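PDB 4OO3: hypothetical protein, which is a putative oxidoreductase that probably binds NAD(P) through its Rossmann-fold domain. Local coordinates for residues 244-255 with 282-293. Numbering follows the deposited sequence.
Sequences ELIDANRWTTSI and LKVYCNGDIVYK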
# COMPACT_ATOMS: atom_id res chain seq x y z
N GLU A 244 9.67 15.19 -11.08
CA GLU A 244 9.60 15.35 -12.52
C GLU A 244 9.35 13.97 -13.11
O GLU A 244 10.16 13.06 -12.93
CB GLU A 244 10.92 15.91 -13.06
CG GLU A 244 10.91 16.23 -14.55
CD GLU A 244 12.30 16.49 -15.13
OE1 GLU A 244 13.28 16.62 -14.37
OE2 GLU A 244 12.41 16.56 -16.37
N LEU A 245 8.24 13.81 -13.82
CA LEU A 245 7.99 12.53 -14.49
C LEU A 245 8.78 12.47 -15.78
O LEU A 245 8.84 13.44 -16.53
CB LEU A 245 6.50 12.30 -14.76
CG LEU A 245 5.76 11.78 -13.54
CD1 LEU A 245 5.22 12.93 -12.70
CD2 LEU A 245 4.65 10.84 -13.95
N ILE A 246 9.37 11.31 -16.02
CA ILE A 246 10.22 11.09 -17.17
C ILE A 246 9.52 10.18 -18.17
O ILE A 246 9.44 10.51 -19.35
CB ILE A 246 11.55 10.46 -16.72
CG1 ILE A 246 12.25 11.36 -15.70
CG2 ILE A 246 12.45 10.17 -17.92
CD1 ILE A 246 12.58 12.76 -16.20
N ASP A 247 8.99 9.05 -17.72
CA ASP A 247 8.33 8.11 -18.62
C ASP A 247 7.29 7.28 -17.89
O ASP A 247 7.39 7.07 -16.68
CB ASP A 247 9.37 7.19 -19.27
CG ASP A 247 8.82 6.42 -20.45
OD1 ASP A 247 7.86 6.89 -21.11
OD2 ASP A 247 9.34 5.32 -20.74
N ALA A 248 6.29 6.82 -18.63
CA ALA A 248 5.24 6.00 -18.06
C ALA A 248 4.57 5.14 -19.11
O ALA A 248 4.37 5.59 -20.24
CB ALA A 248 4.21 6.88 -17.35
N ASN A 249 4.24 3.91 -18.74
CA ASN A 249 3.54 2.99 -19.62
C ASN A 249 2.42 2.27 -18.89
O ASN A 249 2.48 2.09 -17.67
CB ASN A 249 4.50 1.97 -20.23
CG ASN A 249 5.57 2.63 -21.07
OD1 ASN A 249 5.34 2.98 -22.23
ND2 ASN A 249 6.75 2.81 -20.50
N ARG A 250 1.40 1.89 -19.64
CA ARG A 250 0.29 1.10 -19.13
C ARG A 250 -0.05 0.03 -20.16
O ARG A 250 0.01 0.27 -21.36
CB ARG A 250 -0.92 2.00 -18.87
CG ARG A 250 -1.37 2.83 -20.07
CD ARG A 250 -2.41 3.85 -19.66
NE ARG A 250 -3.75 3.27 -19.56
CZ ARG A 250 -4.59 3.12 -20.58
NH1 ARG A 250 -4.25 3.49 -21.81
NH2 ARG A 250 -5.78 2.59 -20.38
N TRP A 251 -0.38 -1.16 -19.69
CA TRP A 251 -0.72 -2.25 -20.59
C TRP A 251 -1.66 -3.23 -19.91
O TRP A 251 -1.93 -3.12 -18.71
CB TRP A 251 0.53 -2.94 -21.15
CG TRP A 251 1.40 -3.66 -20.15
CD1 TRP A 251 1.39 -5.00 -19.87
CD2 TRP A 251 2.42 -3.08 -19.33
NE1 TRP A 251 2.34 -5.29 -18.91
CE2 TRP A 251 2.98 -4.13 -18.57
CE3 TRP A 251 2.92 -1.78 -19.17
CZ2 TRP A 251 4.01 -3.91 -17.65
CZ3 TRP A 251 3.93 -1.57 -18.26
CH2 TRP A 251 4.47 -2.62 -17.51
N THR A 252 -2.16 -4.18 -20.70
CA THR A 252 -3.27 -5.00 -20.27
C THR A 252 -2.88 -6.43 -19.89
O THR A 252 -1.83 -6.93 -20.29
CB THR A 252 -4.35 -5.08 -21.36
OG1 THR A 252 -3.80 -5.65 -22.55
CG2 THR A 252 -4.91 -3.69 -21.66
N THR A 253 -3.75 -7.05 -19.10
CA THR A 253 -3.71 -8.48 -18.86
C THR A 253 -5.01 -9.04 -19.42
O THR A 253 -6.09 -8.54 -19.09
CB THR A 253 -3.57 -8.80 -17.36
OG1 THR A 253 -2.34 -8.25 -16.87
CG2 THR A 253 -3.58 -10.30 -17.11
N SER A 254 -4.92 -10.05 -20.27
CA SER A 254 -6.10 -10.68 -20.86
C SER A 254 -6.71 -11.64 -19.87
O SER A 254 -6.00 -12.38 -19.20
CB SER A 254 -5.74 -11.43 -22.14
OG SER A 254 -5.39 -10.53 -23.17
N ILE A 255 -8.04 -11.62 -19.77
CA ILE A 255 -8.76 -12.57 -18.94
C ILE A 255 -9.79 -13.30 -19.80
O ILE A 255 -10.61 -12.66 -20.46
CB ILE A 255 -9.48 -11.90 -17.75
CG1 ILE A 255 -8.59 -10.86 -17.07
CG2 ILE A 255 -9.94 -12.95 -16.75
CD1 ILE A 255 -7.44 -11.45 -16.27
N LEU A 282 -11.50 -10.34 -21.87
CA LEU A 282 -11.47 -9.10 -21.09
C LEU A 282 -10.03 -8.59 -20.99
O LEU A 282 -9.13 -9.35 -20.63
CB LEU A 282 -12.05 -9.34 -19.70
CG LEU A 282 -11.94 -8.22 -18.67
CD1 LEU A 282 -12.72 -7.00 -19.13
CD2 LEU A 282 -12.43 -8.69 -17.32
N LYS A 283 -9.83 -7.32 -21.33
CA LYS A 283 -8.51 -6.68 -21.31
C LYS A 283 -8.49 -5.60 -20.23
O LYS A 283 -9.15 -4.57 -20.36
CB LYS A 283 -8.22 -6.02 -22.65
CG LYS A 283 -8.29 -6.96 -23.84
CD LYS A 283 -6.98 -7.70 -24.05
CE LYS A 283 -7.01 -8.47 -25.36
NZ LYS A 283 -5.69 -8.42 -26.04
N VAL A 284 -7.71 -5.84 -19.17
CA VAL A 284 -7.70 -4.97 -18.00
C VAL A 284 -6.36 -4.26 -17.95
O VAL A 284 -5.33 -4.93 -17.98
CB VAL A 284 -7.89 -5.79 -16.71
CG1 VAL A 284 -7.86 -4.90 -15.47
CG2 VAL A 284 -9.18 -6.58 -16.78
N TYR A 285 -6.38 -2.93 -17.85
CA TYR A 285 -5.16 -2.13 -17.71
C TYR A 285 -4.66 -2.12 -16.27
O TYR A 285 -4.57 -1.07 -15.63
CB TYR A 285 -5.37 -0.70 -18.22
CG TYR A 285 -5.21 -0.53 -19.71
CD1 TYR A 285 -6.30 -0.68 -20.58
CD2 TYR A 285 -3.97 -0.20 -20.26
CE1 TYR A 285 -6.15 -0.51 -21.94
CE2 TYR A 285 -3.82 -0.03 -21.63
CZ TYR A 285 -4.91 -0.19 -22.46
OH TYR A 285 -4.76 -0.02 -23.82
N CYS A 286 -4.33 -3.31 -15.78
CA CYS A 286 -3.85 -3.52 -14.41
C CYS A 286 -2.32 -3.59 -14.34
O CYS A 286 -1.77 -4.02 -13.33
CB CYS A 286 -4.46 -4.81 -13.83
SG CYS A 286 -4.24 -6.30 -14.85
N ASN A 287 -1.63 -3.18 -15.39
CA ASN A 287 -0.17 -3.17 -15.41
C ASN A 287 0.32 -1.78 -15.74
O ASN A 287 -0.32 -1.06 -16.50
CB ASN A 287 0.36 -4.15 -16.45
CG ASN A 287 -0.26 -5.52 -16.35
OD1 ASN A 287 0.08 -6.30 -15.48
ND2 ASN A 287 -1.18 -5.82 -17.26
N GLY A 288 1.44 -1.39 -15.16
CA GLY A 288 2.06 -0.12 -15.52
C GLY A 288 3.42 0.07 -14.89
O GLY A 288 3.78 -0.66 -13.97
N ASP A 289 4.18 1.04 -15.39
CA ASP A 289 5.42 1.43 -14.75
C ASP A 289 5.65 2.93 -14.86
O ASP A 289 5.01 3.61 -15.66
CB ASP A 289 6.62 0.64 -15.29
CG ASP A 289 6.84 0.80 -16.78
OD1 ASP A 289 6.35 1.77 -17.39
OD2 ASP A 289 7.55 -0.06 -17.35
N ILE A 290 6.53 3.45 -14.01
CA ILE A 290 6.81 4.88 -13.95
C ILE A 290 8.30 5.08 -13.79
O ILE A 290 8.93 4.43 -12.94
CB ILE A 290 6.12 5.56 -12.75
CG1 ILE A 290 4.70 5.00 -12.54
CG2 ILE A 290 6.11 7.08 -12.94
CD1 ILE A 290 3.97 5.58 -11.34
N VAL A 291 8.87 5.96 -14.61
CA VAL A 291 10.19 6.51 -14.37
C VAL A 291 10.01 7.98 -14.03
O VAL A 291 9.34 8.71 -14.75
CB VAL A 291 11.14 6.34 -15.57
CG1 VAL A 291 12.50 6.97 -15.27
CG2 VAL A 291 11.33 4.87 -15.88
N TYR A 292 10.60 8.39 -12.92
CA TYR A 292 10.50 9.77 -12.47
C TYR A 292 11.73 10.17 -11.68
O TYR A 292 12.45 9.32 -11.15
CB TYR A 292 9.25 9.96 -11.61
CG TYR A 292 9.22 9.13 -10.34
CD1 TYR A 292 8.84 7.79 -10.36
CD2 TYR A 292 9.54 9.69 -9.10
CE1 TYR A 292 8.80 7.03 -9.20
CE2 TYR A 292 9.50 8.94 -7.93
CZ TYR A 292 9.13 7.61 -7.99
OH TYR A 292 9.08 6.85 -6.84
N LYS A 293 11.96 11.47 -11.61
CA LYS A 293 13.02 12.01 -10.77
C LYS A 293 12.40 12.56 -9.50
O LYS A 293 11.40 13.27 -9.54
CB LYS A 293 13.80 13.10 -11.51
CG LYS A 293 14.75 12.51 -12.54
CD LYS A 293 15.52 13.57 -13.30
CE LYS A 293 16.67 12.94 -14.06
NZ LYS A 293 17.17 13.79 -15.17
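Arg250 lays its guanidinium flat on the ring of Tyr285, planes 11° apart, a cation-pi stack with CZ of Arg250 3.5 Å from the Tyr285 ring centroid. Thr252 closes the opposite face, its CG2 sitting 3.4 Å from the centroid of that ring. On the other side of the sheet the Trp251 indole lies over Asn287, whose CB makes a CH-pi contact 3.4 Å from the centroid of the Trp251 five-membered ring; CG between the backbone N and the carbonyl carbon (chi1 65°) carries the indole across the neighbouring strand, its six-membered ring reaching Gly288. With an alanine in place of Trp251, Asn287 CB and the Gly288 backbone would probably lose their cover on this side. The Asn287 amide, nearly parallel to the indole, donates from ND2 to Thr253 OG1 (2.7 Å, in the amide plane) and to Trp251 O. The strands pair antiparallel at one border of the C-terminal domain's mixed sheet, 243-255 outermost. Two beta bulges shift their register: at the classic one, Ile246 N and Asp247 N both donate to Val291 O; the other lies beside Tyr285, centre of an inverse gamma turn. Farther out, Glu214 salt-bridges Arg250 NE, and the Trp305 backbone hydrogen-bonds Asn287 OD1 and Thr253 OG1.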